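Local coordinates for protein pyrrolysyl-tRNA synthetase (Desulfitobacterium hafniense, PDB 3DSQ) that probably attaches pyrrolysine to its cognate tRNA at the expense of ATP, working as a homodimeric class II aminoacyl-tRNA synthetase, at residues 78-83 with 196-201; 91-96 with 152-157; 178-183 with 244-249. All blocks are in the same frame, centred on the assembly; numbering follows the deposited sequence.

Interaction 1 (78-83 with 196-201); sequences EKLAKA and RWVLEA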
loop_
_atom_site.group_PDB
_atom_site.type_symbol
_atom_site.label_atom_id
_atom_site.label_comp_id
_atom_site.label_asym_id
_atom_site.label_seq_id
_atom_site.Cartn_x
_atom_site.Cartn_y
_atom_site.Cartn_z
ATOM N N GLU B 78 -4.352 -7.644 6.487
ATOM C CA GLU B 78 -5.444 -8.506 6.070
ATOM C C GLU B 78 -6.348 -8.807 7.264
ATOM O O GLU B 78 -7.572 -8.851 7.134
ATOM C CB GLU B 78 -4.914 -9.814 5.480
ATOM C CG GLU B 78 -6.017 -10.652 4.830
ATOM C CD GLU B 78 -5.569 -12.053 4.475
ATOM O OE1 GLU B 78 -4.694 -12.201 3.596
ATOM O OE2 GLU B 78 -6.091 -13.013 5.079
ATOM N N LYS B 79 -5.725 -9.008 8.420
ATOM C CA LYS B 79 -6.417 -9.308 9.673
ATOM C C LYS B 79 -7.410 -8.218 10.064
ATOM O O LYS B 79 -8.550 -8.501 10.433
ATOM C CB LYS B 79 -5.387 -9.480 10.795
ATOM C CG LYS B 79 -5.964 -9.693 12.200
ATOM C CD LYS B 79 -6.621 -11.063 12.374
ATOM C CE LYS B 79 -7.200 -11.210 13.780
ATOM N NZ LYS B 79 -7.859 -12.530 14.014
ATOM N N LEU B 80 -6.970 -6.968 9.987
ATOM C CA LEU B 80 -7.819 -5.842 10.344
ATOM C C LEU B 80 -8.950 -5.639 9.341
ATOM O O LEU B 80 -10.078 -5.344 9.726
ATOM C CB LEU B 80 -6.982 -4.562 10.455
ATOM C CG LEU B 80 -5.865 -4.535 11.505
ATOM C CD1 LEU B 80 -5.151 -3.183 11.460
ATOM C CD2 LEU B 80 -6.444 -4.771 12.887
ATOM N N ALA B 81 -8.649 -5.805 8.058
ATOM C CA ALA B 81 -9.652 -5.625 7.014
ATOM C C ALA B 81 -10.800 -6.625 7.155
ATOM O O ALA B 81 -11.970 -6.242 7.140
ATOM C CB ALA B 81 -9.006 -5.761 5.638
ATOM N N LYS B 82 -10.471 -7.906 7.285
ATOM C CA LYS B 82 -11.503 -8.931 7.440
ATOM C C LYS B 82 -12.399 -8.648 8.641
ATOM O O LYS B 82 -13.618 -8.753 8.552
ATOM C CB LYS B 82 -10.866 -10.319 7.583
ATOM C CG LYS B 82 -10.188 -10.795 6.310
ATOM C CD LYS B 82 -9.604 -12.185 6.451
ATOM C CE LYS B 82 -9.042 -12.667 5.123
ATOM N NZ LYS B 82 -8.464 -14.037 5.240
ATOM N N ALA B 83 -11.793 -8.273 9.759
ATOM C CA ALA B 83 -12.550 -7.982 10.968
ATOM C C ALA B 83 -13.547 -6.835 10.795
ATOM O O ALA B 83 -14.619 -6.836 11.402
ATOM C CB ALA B 83 -11.597 -7.680 12.118
ATOM N N ARG B 196 -12.168 -1.498 20.098
ATOM C CA ARG B 196 -12.193 -2.896 20.502
ATOM C C ARG B 196 -12.102 -3.849 19.321
ATOM O O ARG B 196 -11.312 -4.792 19.353
ATOM C CB ARG B 196 -13.454 -3.175 21.327
ATOM C CG ARG B 196 -13.452 -2.459 22.670
ATOM C CD ARG B 196 -14.800 -2.552 23.362
ATOM N NE ARG B 196 -14.778 -1.933 24.683
ATOM C CZ ARG B 196 -15.865 -1.585 25.365
ATOM N NH1 ARG B 196 -17.068 -1.794 24.851
ATOM N NH2 ARG B 196 -15.748 -1.026 26.561
ATOM N N TRP B 197 -12.896 -3.610 18.280
ATOM C CA TRP B 197 -12.862 -4.471 17.098
ATOM C C TRP B 197 -11.450 -4.537 16.531
ATOM O O TRP B 197 -10.937 -5.612 16.218
ATOM C CB TRP B 197 -13.785 -3.948 15.992
ATOM C CG TRP B 197 -15.252 -4.104 16.249
ATOM C CD1 TRP B 197 -15.884 -5.190 16.790
ATOM C CD2 TRP B 197 -16.281 -3.159 15.925
ATOM N NE1 TRP B 197 -17.242 -4.978 16.822
ATOM C CE2 TRP B 197 -17.514 -3.741 16.299
ATOM C CE3 TRP B 197 -16.281 -1.876 15.355
ATOM C CZ2 TRP B 197 -18.737 -3.085 16.123
ATOM C CZ3 TRP B 197 -17.499 -1.223 15.180
ATOM C CH2 TRP B 197 -18.712 -1.832 15.565
ATOM N N VAL B 198 -10.838 -3.366 16.396
ATOM C CA VAL B 198 -9.495 -3.253 15.853
ATOM C C VAL B 198 -8.418 -3.856 16.751
ATOM O O VAL B 198 -7.632 -4.704 16.315
ATOM C CB VAL B 198 -9.148 -1.772 15.573
ATOM C CG1 VAL B 198 -7.693 -1.649 15.143
ATOM C CG2 VAL B 198 -10.062 -1.229 14.483
ATOM N N LEU B 199 -8.386 -3.419 18.004
ATOM C CA LEU B 199 -7.389 -3.916 18.934
ATOM C C LEU B 199 -7.512 -5.420 19.154
ATOM O O LEU B 199 -6.514 -6.099 19.394
ATOM C CB LEU B 199 -7.491 -3.154 20.252
ATOM C CG LEU B 199 -7.168 -1.666 20.083
ATOM C CD1 LEU B 199 -7.457 -0.922 21.364
ATOM C CD2 LEU B 199 -5.709 -1.502 19.677
ATOM N N GLU B 200 -8.728 -5.947 19.057
ATOM C CA GLU B 200 -8.917 -7.378 19.240
ATOM C C GLU B 200 -8.345 -8.108 18.035
ATOM O O GLU B 200 -7.657 -9.122 18.173
ATOM C CB GLU B 200 -10.398 -7.725 19.394
ATOM C CG GLU B 200 -10.644 -9.219 19.568
ATOM C CD GLU B 200 -9.910 -9.806 20.771
ATOM O OE1 GLU B 200 -9.781 -11.048 20.842
ATOM O OE2 GLU B 200 -9.465 -9.034 21.650
ATOM N N ALA B 201 -8.625 -7.589 16.848
ATOM C CA ALA B 201 -8.110 -8.203 15.638
ATOM C C ALA B 201 -6.587 -8.072 15.596
ATOM O O ALA B 201 -5.909 -8.911 15.008
ATOM C CB ALA B 201 -8.733 -7.552 14.409
#
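Lys79 drapes its aliphatic chain over the carbonyl oxygen of Ala201, a worked example of two helical segments packed with no hydrogen bond between them. Segments 78-83 and 196-201 run roughly antiparallel, at 141° between their directions, with axes 9.2 Å apart. The bond from CA to CB of Lys79 points toward segment 196-201. Beyond it CG, set anti to the backbone N (chi1 175°), lies 2.9 Å from Ala201 O. The chain then bends at chi2 (71°), which places CD 3.5 Å from Ala201 O, and CE comes back to 2.9 Å from that oxygen. Carbons at 2.9 Å are closer than normal contact, so the exact placing of this exposed chain is doubtful. At the tip, NZ ends 4.2 Å from Ala201 O, beyond hydrogen-bonding range.

The apolar half of the contact lies alongside. Ala201 CB meets Ala83 CB at 3.7 Å, and Leu80 CD2 comes within 3.9 Å of Ala201 CB. The same Leu80 methyl approaches Val198, touching both its CG1 and its carbonyl oxygen. Leu80 and Val198 both rest on Leu175 of strand 171-180, so the helix pair packs on the central sheet of the class II fold. Glu78 and Lys82 join in a salt bridge within their own helix and pack against the second subunit.

The chemistry is thus that of methyl packing, with lysine methylenes laid over a carbonyl at the C-terminal end of helix 187-201. The ammonium nearby may be mildly favoured by that helix end, but what holds the two segments is mainly the packing of Leu80, Ala83, Val198 and Ala201.

Interaction 2 (91-96 with 152-157); sequences QVVTPT and IFEIGT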
loop_
_atom_site.group_PDB
_atom_site.type_symbol
_atom_site.label_atom_id
_atom_site.label_comp_id
_atom_site.label_asym_id
_atom_site.label_seq_id
_atom_site.Cartn_x
_atom_site.Cartn_y
_atom_site.Cartn_z
ATOM N N GLN B 91 -14.499 -1.186 2.717
ATOM C CA GLN B 91 -13.122 -0.747 2.530
ATOM C C GLN B 91 -12.955 0.004 1.209
ATOM O O GLN B 91 -13.502 -0.401 0.189
ATOM C CB GLN B 91 -12.182 -1.957 2.564
ATOM C CG GLN B 91 -10.715 -1.585 2.601
ATOM C CD GLN B 91 -9.815 -2.784 2.773
ATOM O OE1 GLN B 91 -10.264 -3.945 2.684
ATOM N NE2 GLN B 91 -8.529 -2.521 3.018
ATOM N N VAL B 92 -12.220 1.115 1.242
ATOM C CA VAL B 92 -11.965 1.893 0.026
ATOM C C VAL B 92 -10.469 2.120 -0.154
ATOM O O VAL B 92 -9.698 2.024 0.793
ATOM C CB VAL B 92 -12.660 3.279 0.063
ATOM C CG1 VAL B 92 -14.148 3.104 0.231
ATOM C CG2 VAL B 92 -12.070 4.142 1.198
ATOM N N VAL B 93 -10.063 2.400 -1.386
ATOM C CA VAL B 93 -8.669 2.668 -1.694
ATOM C C VAL B 93 -8.626 3.923 -2.584
ATOM O O VAL B 93 -9.091 3.930 -3.735
ATOM C CB VAL B 93 -7.997 1.445 -2.377
ATOM C CG1 VAL B 93 -8.689 1.093 -3.681
ATOM C CG2 VAL B 93 -6.532 1.736 -2.592
ATOM N N THR B 94 -8.039 4.975 -2.032
ATOM C CA THR B 94 -7.982 6.279 -2.683
ATOM C C THR B 94 -6.576 6.801 -3.026
ATOM O O THR B 94 -5.558 6.261 -2.578
ATOM C CB THR B 94 -8.722 7.321 -1.791
ATOM O OG1 THR B 94 -8.041 7.457 -0.544
ATOM C CG2 THR B 94 -10.158 6.869 -1.498
ATOM N N PRO B 95 -6.504 7.878 -3.826
ATOM C CA PRO B 95 -5.211 8.456 -4.222
ATOM C C PRO B 95 -4.274 8.790 -3.067
ATOM O O PRO B 95 -4.697 9.283 -2.020
ATOM C CB PRO B 95 -5.610 9.722 -4.986
ATOM C CG PRO B 95 -6.966 9.410 -5.517
ATOM C CD PRO B 95 -7.617 8.688 -4.350
ATOM N N THR B 96 -2.996 8.503 -3.253
ATOM C CA THR B 96 -2.017 8.862 -2.246
ATOM C C THR B 96 -1.530 10.277 -2.584
ATOM O O THR B 96 -0.917 10.937 -1.757
ATOM C CB THR B 96 -0.833 7.900 -2.232
ATOM O OG1 THR B 96 -0.193 7.919 -3.508
ATOM C CG2 THR B 96 -1.313 6.478 -1.924
ATOM N N ILE B 152 -17.268 3.295 6.513
ATOM C CA ILE B 152 -16.172 3.254 5.555
ATOM C C ILE B 152 -14.790 3.279 6.224
ATOM O O ILE B 152 -14.611 3.897 7.268
ATOM C CB ILE B 152 -16.290 4.464 4.601
ATOM C CG1 ILE B 152 -17.513 4.289 3.702
ATOM C CG2 ILE B 152 -15.020 4.641 3.801
ATOM C CD1 ILE B 152 -17.370 3.229 2.659
ATOM N N PHE B 153 -13.816 2.600 5.625
ATOM C CA PHE B 153 -12.463 2.614 6.168
ATOM C C PHE B 153 -11.443 2.393 5.073
ATOM O O PHE B 153 -11.776 1.891 4.005
ATOM C CB PHE B 153 -12.267 1.548 7.255
ATOM C CG PHE B 153 -12.082 0.152 6.725
ATOM C CD1 PHE B 153 -13.172 -0.609 6.327
ATOM C CD2 PHE B 153 -10.808 -0.417 6.665
ATOM C CE1 PHE B 153 -13.002 -1.918 5.882
ATOM C CE2 PHE B 153 -10.623 -1.724 6.222
ATOM C CZ PHE B 153 -11.722 -2.477 5.829
ATOM N N GLU B 154 -10.207 2.808 5.341
ATOM C CA GLU B 154 -9.102 2.620 4.409
ATOM C C GLU B 154 -7.835 2.335 5.201
ATOM O O GLU B 154 -7.629 2.858 6.292
ATOM C CB GLU B 154 -8.888 3.857 3.501
ATOM C CG GLU B 154 -7.733 3.660 2.473
ATOM C CD GLU B 154 -7.631 4.763 1.402
ATOM O OE1 GLU B 154 -6.763 4.643 0.502
ATOM O OE2 GLU B 154 -8.411 5.736 1.449
ATOM N N ILE B 155 -7.003 1.468 4.651
ATOM C CA ILE B 155 -5.732 1.105 5.257
ATOM C C ILE B 155 -4.746 1.498 4.168
ATOM O O ILE B 155 -4.816 0.973 3.068
ATOM C CB ILE B 155 -5.611 -0.414 5.476
ATOM C CG1 ILE B 155 -6.659 -0.893 6.493
ATOM C CG2 ILE B 155 -4.198 -0.746 5.944
ATOM C CD1 ILE B 155 -6.589 -2.400 6.799
ATOM N N GLY B 156 -3.845 2.429 4.446
ATOM C CA GLY B 156 -2.926 2.806 3.392
ATOM C C GLY B 156 -1.807 3.748 3.771
ATOM O O GLY B 156 -1.852 4.449 4.775
ATOM N N THR B 157 -0.806 3.767 2.914
ATOM C CA THR B 157 0.379 4.570 3.116
ATOM C C THR B 157 0.101 6.064 3.163
ATOM O O THR B 157 -0.629 6.593 2.336
ATOM C CB THR B 157 1.405 4.280 2.008
ATOM O OG1 THR B 157 1.610 2.863 1.929
ATOM C CG2 THR B 157 2.748 4.966 2.309
HETATM O O HOH W 1 -7.953 0.136 2.020
#
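With CG anti to the backbone N (chi1 -179°) and the chain extended beyond it, Glu154 reaches from its strand to Thr94, whose OG1 sits between the backbone N and the carbonyl carbon (chi1 64°). A two-pronged grip follows. Thr94 OG1 donates to the syn lone pair of Glu154 OE2 at 2.7 Å, while Thr94 N gives a nearly straight bond to Glu154 OE1 at 2.9 Å, arriving from above the carboxylate plane.

Where the segments start, Gln91 and Phe153 form a parallel beta bridge, and Val92 N donates to Phe153 O at 2.9 Å. Gln91 CG sits over the face of the Phe153 ring, 3.9 Å from its centroid, a CH-pi contact; the amide beyond is tilted only 20° from the ring plane. Beyond the bridge a water takes over: it accepts from Gln91 NE2 and from Ile155 N (3.1 Å) and donates to Val92 O (2.8 Å). Gln91 OE1 is held by His85.

Helix 72-85, strand 90-91 and Pro95 in the loop that follows are consistent with class II motif 1, a dimer-interface element, and Thr94 O accepts a hydrogen bond from Arg275 of the second subunit. Arg128 adds a salt bridge to Glu154 OE1. A buried carboxylate met by a backbone N-H, a hydroxyl and a guanidinium is probably stabilised in its charged form, and its bonds to Thr94 hold the loop where strand pairing has stopped.

Interaction 3 (178-183 with 244-249); sequences TELGTP and WEIFDP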
loop_
_atom_site.group_PDB
_atom_site.type_symbol
_atom_site.label_atom_id
_atom_site.label_comp_id
_atom_site.label_asym_id
_atom_site.label_seq_id
_atom_site.Cartn_x
_atom_site.Cartn_y
_atom_site.Cartn_z
ATOM N N THR B 178 -14.417 4.751 9.923
ATOM C CA THR B 178 -15.390 5.777 10.238
ATOM C C THR B 178 -16.813 5.324 10.041
ATOM O O THR B 178 -17.079 4.338 9.367
ATOM C CB THR B 178 -15.215 6.981 9.308
ATOM O OG1 THR B 178 -15.599 6.590 7.982
ATOM C CG2 THR B 178 -13.754 7.437 9.274
ATOM N N GLU B 179 -17.722 6.081 10.639
ATOM C CA GLU B 179 -19.144 5.840 10.504
ATOM C C GLU B 179 -19.761 7.220 10.383
ATOM O O GLU B 179 -19.530 8.084 11.222
ATOM C CB GLU B 179 -19.733 5.111 11.719
ATOM C CG GLU B 179 -21.222 4.810 11.548
ATOM C CD GLU B 179 -21.814 4.014 12.700
ATOM O OE1 GLU B 179 -21.972 4.580 13.799
ATOM O OE2 GLU B 179 -22.120 2.816 12.503
ATOM N N LEU B 180 -20.507 7.423 9.307
ATOM C CA LEU B 180 -21.185 8.684 9.049
ATOM C C LEU B 180 -22.664 8.465 9.336
ATOM O O LEU B 180 -23.285 7.581 8.748
ATOM C CB LEU B 180 -21.014 9.090 7.587
ATOM C CG LEU B 180 -21.831 10.287 7.098
ATOM C CD1 LEU B 180 -21.262 11.585 7.663
ATOM C CD2 LEU B 180 -21.796 10.314 5.581
ATOM N N GLY B 181 -23.218 9.270 10.236
ATOM C CA GLY B 181 -24.622 9.139 10.575
ATOM C C GLY B 181 -24.814 8.511 11.943
ATOM O O GLY B 181 -25.897 8.027 12.270
ATOM N N THR B 182 -23.759 8.519 12.748
ATOM C CA THR B 182 -23.822 7.957 14.092
ATOM C C THR B 182 -24.755 8.807 14.955
ATOM O O THR B 182 -24.690 10.034 14.913
ATOM C CB THR B 182 -22.423 7.954 14.755
ATOM O OG1 THR B 182 -21.483 7.316 13.884
ATOM C CG2 THR B 182 -22.460 7.211 16.082
ATOM N N PRO B 183 -25.644 8.167 15.735
ATOM C CA PRO B 183 -26.561 8.930 16.596
ATOM C C PRO B 183 -25.696 9.654 17.624
ATOM O O PRO B 183 -24.866 9.020 18.273
ATOM C CB PRO B 183 -27.413 7.840 17.253
ATOM C CG PRO B 183 -27.327 6.682 16.291
ATOM C CD PRO B 183 -25.889 6.719 15.856
ATOM N N TRP B 244 -16.218 20.684 4.107
ATOM C CA TRP B 244 -16.405 19.456 3.340
ATOM C C TRP B 244 -17.867 19.149 3.057
ATOM O O TRP B 244 -18.193 18.077 2.547
ATOM C CB TRP B 244 -15.759 18.266 4.065
ATOM C CG TRP B 244 -14.268 18.361 4.128
ATOM C CD1 TRP B 244 -13.516 18.841 5.163
ATOM C CD2 TRP B 244 -13.347 18.041 3.076
ATOM N NE1 TRP B 244 -12.183 18.844 4.820
ATOM C CE2 TRP B 244 -12.053 18.359 3.543
ATOM C CE3 TRP B 244 -13.491 17.517 1.784
ATOM C CZ2 TRP B 244 -10.907 18.173 2.761
ATOM C CZ3 TRP B 244 -12.350 17.331 1.005
ATOM C CH2 TRP B 244 -11.076 17.658 1.497
ATOM N N GLU B 245 -18.740 20.095 3.385
ATOM C CA GLU B 245 -20.177 19.942 3.178
ATOM C C GLU B 245 -20.751 18.728 3.904
ATOM O O GLU B 245 -21.539 17.964 3.344
ATOM C CB GLU B 245 -20.499 19.851 1.684
ATOM C CG GLU B 245 -20.039 21.072 0.886
ATOM C CD GLU B 245 -20.572 21.083 -0.540
ATOM O OE1 GLU B 245 -20.324 20.105 -1.281
ATOM O OE2 GLU B 245 -21.238 22.073 -0.917
ATOM N N ILE B 246 -20.355 18.559 5.160
ATOM C CA ILE B 246 -20.847 17.451 5.963
ATOM C C ILE B 246 -21.731 18.023 7.072
ATOM O O ILE B 246 -21.389 19.037 7.679
ATOM C CB ILE B 246 -19.680 16.662 6.611
ATOM C CG1 ILE B 246 -18.736 16.122 5.530
ATOM C CG2 ILE B 246 -20.233 15.527 7.458
ATOM C CD1 ILE B 246 -19.381 15.146 4.553
ATOM N N PHE B 247 -22.872 17.390 7.325
ATOM C CA PHE B 247 -23.753 17.864 8.383
ATOM C C PHE B 247 -24.462 16.768 9.166
ATOM O O PHE B 247 -25.530 16.983 9.738
ATOM C CB PHE B 247 -24.766 18.871 7.831
ATOM C CG PHE B 247 -24.243 20.282 7.796
ATOM C CD1 PHE B 247 -23.597 20.824 8.908
ATOM C CD2 PHE B 247 -24.402 21.077 6.665
ATOM C CE1 PHE B 247 -23.116 22.140 8.898
ATOM C CE2 PHE B 247 -23.923 22.402 6.643
ATOM C CZ PHE B 247 -23.280 22.931 7.763
ATOM N N ASP B 248 -23.853 15.590 9.185
ATOM C CA ASP B 248 -24.381 14.465 9.937
ATOM C C ASP B 248 -23.345 14.141 11.003
ATOM O O ASP B 248 -22.152 14.408 10.822
ATOM C CB ASP B 248 -24.581 13.240 9.040
ATOM C CG ASP B 248 -25.651 13.453 7.989
ATOM O OD1 ASP B 248 -26.768 13.865 8.353
ATOM O OD2 ASP B 248 -25.381 13.198 6.799
ATOM N N PRO B 249 -23.788 13.600 12.148
ATOM C CA PRO B 249 -22.838 13.257 13.205
ATOM C C PRO B 249 -21.973 12.128 12.658
ATOM O O PRO B 249 -22.395 11.422 11.746
ATOM C CB PRO B 249 -23.738 12.779 14.338
ATOM C CG PRO B 249 -24.991 13.557 14.120
ATOM C CD PRO B 249 -25.174 13.469 12.625
#
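Gly181 turns the chain away from the end of strand 171-180 with a positive phi (106°), and its N donates to Pro249 O at 2.8 Å, nearly in line with the carbonyl. At those backbone angles a side chain would collide with the carbonyl oxygen of Leu180, which suits glycine. A second, weak bond reaches the same Pro249 oxygen from Thr182 N, at 3.4 Å.

Pro249 also packs its ring against Thr182, with CB only 3.0 Å from Thr182 O, a tight approach. A chi1 of 171° puts Leu180 CG anti to the backbone N, and chi2 of 73° then sets CD1, which meets Asp248 CB at 4.0 Å and Ile246 CG2 at 4.1 Å. Thr182 OG1 reaches back to the strand and donates to the anti lone pair of Glu179 OE1 at 2.8 Å; the carboxylate is also salt-bridged to Arg151 and Arg190.

The contact ties a strand end to the loop that leads into strand 250-256, its neighbour in the sheet. Leu180 pairs through its backbone with Ile150, and Glu179 with Val251 of strand 250-256. Ile246 rests on Tyr136 and Trp139 of helix 132-142, while Thr182 packs on Arg187 and Arg190 of helix 187-201.

How the interactions relate
The three contacts are arranged around one mixed sheet. Interactions 1 and 2, with centres 15 Å apart, touch through Ala81, whose CB is 3.7 Å from Gln91 OE1 and whose CA is 3.9 Å from Phe153 CZ; interaction 2 is nested in the chain loop that interaction 1 closes, and both reach the second subunit. Interactions 2 and 3, 18 Å apart between centres, join through neighbouring strands, with a probable hydrogen bond from Thr178 N to Ile152 O (2.8 Å). Interactions 1 and 3 do not touch: about 7 Å separates their nearest atoms. The bound sodium ion, at Ser163, Gln164 and Gln167, belongs to the connection between strands 150-159 and 171-180.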